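Local coordinates for cell division control protein 4 (Saccharomyces cerevisiae, PDB 3V7D) that recognises phosphorylated proteins such as the CDK inhibitor SIC1 for an SCF ubiquitin ligase, through the F-box and WD-repeat propeller present in this piece, at residues D13-L18 against N46-K51; H197-H202 against K233-S238. The protein carries 1 engineered substitution. All coordinates share one frame; numbering follows the deposited sequence.

Contact 1. Residues D13-L18 against N46-K51; sequences DLITSL and NKIIRK
I15 and I48 make nearly all of this small contact, which illustrates how a single methyl can span the gap between two short helices. I48 has CD1 anti to CA (chi2 176°), so the methyl projects from helix 43-49 and lodges against the backbone of helix 14-17, with I48 CD1 3.6 Å from I15 O. The same methyl meets the branch of the other isoleucine, I15 CG2, at 3.9 Å; that branch lies anti to its own backbone N. This is the close side, and I15 itself is buried. Toward T16 the packing thins: I48 CD1 is still 4.3 Å from T16 CA, but the threonine side chain is exposed and stays farther off. T16 is occupied instead with the N-cap. D13 accepts from T16 N at OD1 (3.3 Å) and from T16 OG1 at OD2 (2.9 Å), both donors standing above the carboxylate plane. Because D13 OD1 also accepts from W45 NE1, the cap of one helix is tied directly to the other. Both segments belong to the all-helical F-box, and another protein chain packs on D13, L14 and S17, consistent with the adaptor-binding role of this domain. Within the chain, I15 continues onto I26 and F27 of helix 20-27 while its carbonyl O accepts from S23 OG, and I49 turns to helix 32-39.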
ATOM      1  N   ASP B  13     -37.424  10.912   2.581  1.00 45.12           N
ATOM      2  CA  ASP B  13     -36.146  10.447   3.081  1.00 42.07           C
ATOM      3  C   ASP B  13     -35.824   9.114   2.410  1.00 41.29           C
ATOM      4  O   ASP B  13     -36.094   8.046   2.962  1.00 42.43           O
ATOM      5  CB  ASP B  13     -36.197  10.296   4.597  1.00 39.28           C
ATOM      6  CG  ASP B  13     -34.836  10.058   5.204  1.00 41.62           C
ATOM      7  OD1 ASP B  13     -33.877   9.779   4.451  1.00 37.64           O
ATOM      8  OD2 ASP B  13     -34.726  10.141   6.444  1.00 49.23           O
ATOM      9  N   LEU B  14     -35.246   9.192   1.214  1.00 39.93           N
ATOM     10  CA  LEU B  14     -34.941   8.008   0.416  1.00 42.40           C
ATOM     11  C   LEU B  14     -33.957   7.062   1.104  1.00 42.09           C
ATOM     12  O   LEU B  14     -34.076   5.846   0.984  1.00 43.55           O
ATOM     13  CB  LEU B  14     -34.391   8.414  -0.954  1.00 45.22           C
ATOM     14  CG  LEU B  14     -35.276   9.288  -1.846  1.00 48.03           C
ATOM     15  CD1 LEU B  14     -34.670   9.400  -3.229  1.00 52.58           C
ATOM     16  CD2 LEU B  14     -36.687   8.733  -1.926  1.00 47.33           C
ATOM     17  N   ILE B  15     -32.985   7.622   1.816  1.00 42.50           N
ATOM     18  CA  ILE B  15     -31.951   6.817   2.465  1.00 37.25           C
ATOM     19  C   ILE B  15     -32.545   5.960   3.577  1.00 37.31           C
ATOM     20  O   ILE B  15     -32.206   4.787   3.721  1.00 42.28           O
ATOM     21  CB  ILE B  15     -30.803   7.707   3.002  1.00 41.30           C
ATOM     22  CG1 ILE B  15     -29.982   8.271   1.835  1.00 44.70           C
ATOM     23  CG2 ILE B  15     -29.906   6.941   3.985  1.00 37.76           C
ATOM     24  CD1 ILE B  15     -29.345   7.218   0.955  1.00 45.96           C
ATOM     25  N   THR B  16     -33.450   6.547   4.350  1.00 39.80           N
ATOM     26  CA  THR B  16     -34.135   5.815   5.407  1.00 42.58           C
ATOM     27  C   THR B  16     -35.144   4.820   4.833  1.00 39.91           C
ATOM     28  O   THR B  16     -35.219   3.673   5.277  1.00 39.38           O
ATOM     29  CB  THR B  16     -34.851   6.779   6.373  1.00 45.45           C
ATOM     30  OG1 THR B  16     -33.876   7.502   7.131  1.00 47.75           O
ATOM     31  CG2 THR B  16     -35.760   6.018   7.323  1.00 45.83           C
ATOM     32  N   SER B  17     -35.901   5.263   3.834  1.00 41.17           N
ATOM     33  CA  SER B  17     -36.998   4.472   3.274  1.00 42.54           C
ATOM     34  C   SER B  17     -36.539   3.235   2.506  1.00 43.43           C
ATOM     35  O   SER B  17     -37.111   2.160   2.662  1.00 42.55           O
ATOM     36  CB  SER B  17     -37.878   5.340   2.374  1.00 42.32           C
ATOM     37  OG  SER B  17     -38.492   6.378   3.115  1.00 46.74           O
ATOM     38  N   LEU B  18     -35.510   3.394   1.678  1.00 42.91           N
ATOM     39  CA  LEU B  18     -35.014   2.295   0.852  1.00 41.59           C
ATOM     40  C   LEU B  18     -34.446   1.161   1.701  1.00 37.82           C
ATOM     41  O   LEU B  18     -34.049   1.381   2.844  1.00 37.99           O
ATOM     42  CB  LEU B  18     -33.952   2.806  -0.123  1.00 39.46           C
ATOM     43  CG  LEU B  18     -34.465   3.636  -1.297  1.00 42.38           C
ATOM     44  CD1 LEU B  18     -33.308   4.345  -1.989  1.00 43.22           C
ATOM     45  CD2 LEU B  18     -35.223   2.753  -2.273  1.00 40.05           C
ATOM     46  N   ASN B  46     -26.888   8.389  10.389  1.00 37.17           N
ATOM     47  CA  ASN B  46     -25.671   8.111  11.141  1.00 38.46           C
ATOM     48  C   ASN B  46     -25.553   6.617  11.407  1.00 36.34           C
ATOM     49  O   ASN B  46     -24.489   6.022  11.221  1.00 39.88           O
ATOM     50  CB  ASN B  46     -25.676   8.887  12.460  1.00 38.51           C
ATOM     51  CG  ASN B  46     -24.346   8.812  13.190  1.00 45.49           C
ATOM     52  OD1 ASN B  46     -24.111   7.905  13.994  1.00 46.04           O
ATOM     53  ND2 ASN B  46     -23.472   9.776  12.922  1.00 40.63           N
ATOM     54  N   LYS B  47     -26.665   6.014  11.817  1.00 34.30           N
ATOM     55  CA  LYS B  47     -26.695   4.590  12.130  1.00 43.06           C
ATOM     56  C   LYS B  47     -26.434   3.749  10.880  1.00 42.12           C
ATOM     57  O   LYS B  47     -25.637   2.811  10.909  1.00 38.78           O
ATOM     58  CB  LYS B  47     -28.039   4.214  12.757  1.00 51.81           C
ATOM     59  CG  LYS B  47     -28.073   2.825  13.381  1.00 65.16           C
ATOM     60  CD  LYS B  47     -29.489   2.432  13.791  1.00 75.15           C
ATOM     61  CE  LYS B  47     -29.988   3.249  14.973  1.00 82.58           C
ATOM     62  NZ  LYS B  47     -29.342   2.844  16.253  1.00 85.44           N
ATOM     63  N   ILE B  48     -27.101   4.101   9.785  1.00 39.95           N
ATOM     64  CA  ILE B  48     -26.969   3.375   8.523  1.00 38.23           C
ATOM     65  C   ILE B  48     -25.525   3.348   8.003  1.00 42.57           C
ATOM     66  O   ILE B  48     -25.020   2.299   7.600  1.00 44.10           O
ATOM     67  CB  ILE B  48     -27.903   3.973   7.443  1.00 38.34           C
ATOM     68  CG1 ILE B  48     -29.362   3.625   7.749  1.00 39.43           C
ATOM     69  CG2 ILE B  48     -27.522   3.474   6.061  1.00 34.40           C
ATOM     70  CD1 ILE B  48     -30.348   4.255   6.790  1.00 40.33           C
ATOM     71  N   ILE B  49     -24.864   4.500   8.020  1.00 39.15           N
ATOM     72  CA  ILE B  49     -23.495   4.605   7.523  1.00 37.28           C
ATOM     73  C   ILE B  49     -22.490   3.834   8.382  1.00 40.52           C
ATOM     74  O   ILE B  49     -21.622   3.129   7.865  1.00 47.76           O
ATOM     75  CB  ILE B  49     -23.062   6.080   7.415  1.00 38.59           C
ATOM     76  CG1 ILE B  49     -23.896   6.793   6.348  1.00 41.24           C
ATOM     77  CG2 ILE B  49     -21.574   6.182   7.107  1.00 28.69           C
ATOM     78  CD1 ILE B  49     -23.743   8.291   6.354  1.00 44.65           C
ATOM     79  N   ARG B  50     -22.619   3.954   9.697  1.00 39.65           N
ATOM     80  CA  ARG B  50     -21.685   3.306  10.612  1.00 45.53           C
ATOM     81  C   ARG B  50     -21.953   1.809  10.746  1.00 45.11           C
ATOM     82  O   ARG B  50     -21.331   1.127  11.552  1.00 40.50           O
ATOM     83  CB  ARG B  50     -21.726   3.989  11.979  1.00 40.24           C
ATOM     84  CG  ARG B  50     -21.314   5.453  11.915  1.00 41.17           C
ATOM     85  CD  ARG B  50     -21.604   6.171  13.214  1.00 41.17           C
ATOM     86  NE  ARG B  50     -20.876   5.590  14.334  1.00 42.28           N
ATOM     87  CZ  ARG B  50     -21.133   5.860  15.610  1.00 47.81           C
ATOM     88  NH1 ARG B  50     -22.110   6.702  15.927  1.00 40.69           N
ATOM     89  NH2 ARG B  50     -20.420   5.283  16.568  1.00 50.10           N
ATOM     90  N   LYS B  51     -22.873   1.307   9.933  1.00 41.99           N
ATOM     91  CA  LYS B  51     -23.277  -0.087   9.983  1.00 42.51           C
ATOM     92  C   LYS B  51     -22.410  -0.938   9.059  1.00 40.67           C
ATOM     93  O   LYS B  51     -22.117  -2.093   9.360  1.00 37.05           O
ATOM     94  CB  LYS B  51     -24.736  -0.196   9.547  1.00 46.05           C
ATOM     95  CG  LYS B  51     -25.621  -1.082  10.389  1.00 58.39           C
ATOM     96  CD  LYS B  51     -27.041  -1.030   9.823  1.00 68.07           C
ATOM     97  CE  LYS B  51     -28.018  -1.898  10.595  1.00 72.97           C
ATOM     98  NZ  LYS B  51     -28.418  -1.283  11.892  1.00 72.84           N
TER

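Contact 2. Residues H197-H202 against K233-S238; sequences HVFEGH and KLPKES. Unlike the reference sequence in segment 197-202: E200 (reference Lys).
P235 loses more surface to this contact than any other residue, and it does so by laying its ring on H197 and against the rim of F199. The two aromatic residues stand two positions apart on strand 194-199, a spacing that puts both on the strand face directed toward the loop that follows strand 229-233. In each, CG lies beside the backbone N (chi1 -57° in H197), and this like torsion turns the two rings to the same side of the backbone.

The proline uses its CB-CG edge. P235 CG sits 3.6 Å from the centroid of the H197 ring and only 8° off the ring normal, a CH-pi contact centred over the face. P235 CB is shifted toward the far end of the imidazole, 3.5 Å from H197 CE1. F199 is met differently: its CZ approaches P235 CG at 4.0 Å, with the proline atom near the plane of the phenyl ring, at its edge. Further along that ring, F199 CE2 lies 4.2 Å from the carbonyl O of K233, whose ammonium group is bound elsewhere, to P260 O.

Other rings extend the cluster, Y261 meeting H197 almost perpendicularly and W232 meeting F199 at a shallow angle. With an alanine at H197, P235 would probably lose the flat surface under its CG, and Y261 its perpendicular ring partner. The contact joins strand 194-199, the fourth of its blade, to the loop leaving strand 229-233 of the next. H197 ND1 is hydrogen-bonded just beyond the segments, while the imidazole face is given to P235. This buried, mainly apolar seam is probably held by shape and dispersion, with a well-centred CH-pi contact.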
ATOM      1  N   HIS B 197      24.242 -11.739  20.642  1.00 60.26           N
ATOM      2  CA  HIS B 197      24.920 -12.816  19.924  1.00 61.30           C
ATOM      3  C   HIS B 197      25.889 -12.285  18.871  1.00 60.62           C
ATOM      4  O   HIS B 197      25.578 -11.335  18.151  1.00 59.74           O
ATOM      5  CB  HIS B 197      23.901 -13.741  19.244  1.00 60.68           C
ATOM      6  CG  HIS B 197      22.899 -14.340  20.183  1.00 65.95           C
ATOM      7  ND1 HIS B 197      21.842 -13.622  20.703  1.00 66.38           N
ATOM      8  CD2 HIS B 197      22.785 -15.592  20.688  1.00 68.85           C
ATOM      9  CE1 HIS B 197      21.128 -14.403  21.494  1.00 66.33           C
ATOM     10  NE2 HIS B 197      21.678 -15.603  21.500  1.00 69.63           N
ATOM     11  N   VAL B 198      27.061 -12.904  18.786  1.00 58.71           N
ATOM     12  CA  VAL B 198      27.993 -12.634  17.698  1.00 55.79           C
ATOM     13  C   VAL B 198      28.261 -13.920  16.923  1.00 63.18           C
ATOM     14  O   VAL B 198      28.889 -14.844  17.442  1.00 71.03           O
ATOM     15  CB  VAL B 198      29.327 -12.068  18.211  1.00 59.72           C
ATOM     16  CG1 VAL B 198      30.267 -11.798  17.046  1.00 57.73           C
ATOM     17  CG2 VAL B 198      29.096 -10.803  19.022  1.00 62.70           C
ATOM     18  N   PHE B 199      27.776 -13.983  15.685  1.00 60.37           N
ATOM     19  CA  PHE B 199      27.955 -15.168  14.851  1.00 61.80           C
ATOM     20  C   PHE B 199      29.113 -14.995  13.873  1.00 63.91           C
ATOM     21  O   PHE B 199      29.067 -14.144  12.983  1.00 62.52           O
ATOM     22  CB  PHE B 199      26.679 -15.489  14.068  1.00 61.40           C
ATOM     23  CG  PHE B 199      25.497 -15.828  14.931  1.00 61.20           C
ATOM     24  CD1 PHE B 199      25.667 -16.236  16.244  1.00 60.77           C
ATOM     25  CD2 PHE B 199      24.209 -15.738  14.422  1.00 59.48           C
ATOM     26  CE1 PHE B 199      24.577 -16.548  17.034  1.00 59.98           C
ATOM     27  CE2 PHE B 199      23.115 -16.047  15.207  1.00 57.83           C
ATOM     28  CZ  PHE B 199      23.299 -16.455  16.515  1.00 59.61           C
ATOM     29  N   GLU B 200      30.149 -15.809  14.039  1.00 62.31           N
ATOM     30  CA  GLU B 200      31.266 -15.801  13.106  1.00 62.81           C
ATOM     31  C   GLU B 200      31.117 -16.969  12.141  1.00 62.67           C
ATOM     32  O   GLU B 200      30.379 -17.917  12.414  1.00 64.98           O
ATOM     33  CB  GLU B 200      32.603 -15.865  13.853  1.00 69.09           C
ATOM     34  CG  GLU B 200      32.824 -14.699  14.813  1.00 69.97           C
ATOM     35  CD  GLU B 200      34.211 -14.690  15.435  1.00 80.14           C
ATOM     36  OE1 GLU B 200      35.098 -15.414  14.938  1.00 85.79           O
ATOM     37  OE2 GLU B 200      34.413 -13.954  16.425  1.00 83.19           O
ATOM     38  N   GLY B 201      31.805 -16.895  11.009  1.00 62.81           N
ATOM     39  CA  GLY B 201      31.710 -17.938  10.005  1.00 66.79           C
ATOM     40  C   GLY B 201      32.062 -17.434   8.621  1.00 70.90           C
ATOM     41  O   GLY B 201      32.789 -18.097   7.880  1.00 72.92           O
ATOM     42  N   HIS B 202      31.538 -16.263   8.268  1.00 70.68           N
ATOM     43  CA  HIS B 202      31.873 -15.630   6.998  1.00 68.75           C
ATOM     44  C   HIS B 202      33.368 -15.342   6.928  1.00 68.56           C
ATOM     45  O   HIS B 202      33.983 -14.951   7.920  1.00 66.88           O
ATOM     46  CB  HIS B 202      31.080 -14.334   6.803  1.00 64.94           C
ATOM     47  CG  HIS B 202      29.692 -14.545   6.280  1.00 56.25           C
ATOM     48  ND1 HIS B 202      29.439 -15.111   5.050  1.00 58.37           N
ATOM     49  CD2 HIS B 202      28.483 -14.258   6.818  1.00 56.28           C
ATOM     50  CE1 HIS B 202      28.135 -15.167   4.853  1.00 58.17           C
ATOM     51  NE2 HIS B 202      27.531 -14.656   5.911  1.00 58.82           N
ATOM     52  N   LYS B 233      19.409 -19.440  12.549  1.00 58.27           N
ATOM     53  CA  LYS B 233      18.168 -19.244  13.287  1.00 61.06           C
ATOM     54  C   LYS B 233      18.289 -17.995  14.152  1.00 63.47           C
ATOM     55  O   LYS B 233      19.333 -17.756  14.754  1.00 66.75           O
ATOM     56  CB  LYS B 233      17.849 -20.463  14.155  1.00 66.08           C
ATOM     57  CG  LYS B 233      17.473 -21.702  13.357  1.00 74.08           C
ATOM     58  CD  LYS B 233      17.104 -22.863  14.263  1.00 80.56           C
ATOM     59  CE  LYS B 233      18.311 -23.362  15.033  1.00 86.60           C
ATOM     60  NZ  LYS B 233      19.324 -23.986  14.136  1.00 88.88           N
ATOM     61  N   LEU B 234      17.228 -17.192  14.192  1.00 58.93           N
ATOM     62  CA  LEU B 234      17.183 -16.024  15.067  1.00 57.63           C
ATOM     63  C   LEU B 234      16.837 -16.470  16.483  1.00 60.95           C
ATOM     64  O   LEU B 234      15.778 -17.052  16.710  1.00 63.98           O
ATOM     65  CB  LEU B 234      16.144 -15.014  14.573  1.00 54.81           C
ATOM     66  CG  LEU B 234      15.979 -13.741  15.412  1.00 52.26           C
ATOM     67  CD1 LEU B 234      17.209 -12.851  15.302  1.00 46.02           C
ATOM     68  CD2 LEU B 234      14.722 -12.980  15.009  1.00 51.18           C
ATOM     69  N   PRO B 235      17.742 -16.212  17.437  1.00 65.16           N
ATOM     70  CA  PRO B 235      17.565 -16.608  18.841  1.00 72.42           C
ATOM     71  C   PRO B 235      16.301 -16.024  19.473  1.00 79.28           C
ATOM     72  O   PRO B 235      15.938 -14.877  19.203  1.00 80.24           O
ATOM     73  CB  PRO B 235      18.811 -16.039  19.520  1.00 71.62           C
ATOM     74  CG  PRO B 235      19.831 -15.974  18.431  1.00 70.87           C
ATOM     75  CD  PRO B 235      19.063 -15.605  17.198  1.00 66.31           C
ATOM     76  N   LYS B 236      15.644 -16.822  20.311  1.00 85.15           N
ATOM     77  CA  LYS B 236      14.421 -16.406  20.993  1.00 90.58           C
ATOM     78  C   LYS B 236      14.717 -15.574  22.240  1.00 97.11           C
ATOM     79  O   LYS B 236      15.832 -15.597  22.762  1.00 98.67           O
ATOM     80  CB  LYS B 236      13.571 -17.629  21.360  1.00 93.16           C
ATOM     81  CG  LYS B 236      14.296 -18.970  21.241  1.00 99.12           C
ATOM     82  CD  LYS B 236      15.247 -19.226  22.409  1.00101.32           C
ATOM     83  CE  LYS B 236      16.012 -20.530  22.224  1.00100.38           C
ATOM     84  NZ  LYS B 236      16.824 -20.521  20.975  1.00 98.25           N
ATOM     85  N   GLU B 237      13.712 -14.838  22.711  1.00101.09           N
ATOM     86  CA  GLU B 237      13.866 -13.984  23.890  1.00107.93           C
ATOM     87  C   GLU B 237      13.866 -14.789  25.191  1.00112.41           C
ATOM     88  O   GLU B 237      13.334 -15.899  25.247  1.00112.67           O
ATOM     89  CB  GLU B 237      12.777 -12.905  23.929  1.00111.43           C
ATOM     90  CG  GLU B 237      12.841 -11.899  22.785  1.00113.17           C
ATOM     91  CD  GLU B 237      11.882 -12.228  21.654  1.00117.30           C
ATOM     92  OE1 GLU B 237      11.172 -13.253  21.746  1.00120.00           O
ATOM     93  OE2 GLU B 237      11.835 -11.459  20.671  1.00117.73           O
ATOM     94  N   SER B 238      14.456 -14.216  26.237  1.00115.81           N
ATOM     95  CA  SER B 238      14.651 -14.927  27.500  1.00120.19           C
ATOM     96  C   SER B 238      13.616 -14.575  28.572  1.00118.52           C
ATOM     97  O   SER B 238      12.930 -13.556  28.481  1.00114.83           O
ATOM     98  CB  SER B 238      16.064 -14.676  28.037  1.00122.71           C
ATOM     99  OG  SER B 238      16.316 -13.289  28.198  1.00121.20           O
TER

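Overall arrangement
Contacts 1 and 2 follow one another along the chain and lie in separate parts of it, their centres 57 Å apart and their nearest atoms about 37 Å apart. They share no helix or strand. Contact 1 lies in the helical F-box, partly buried and beside another protein chain, whereas contact 2 is buried within the WD-repeat propeller and no other protein chain of the assembly touches its segments. Both rely on apolar packing between their segments, yet the means differ: aliphatic branches between helices in the first, with polar capping alongside, and proline against aromatic rings between blades in the second.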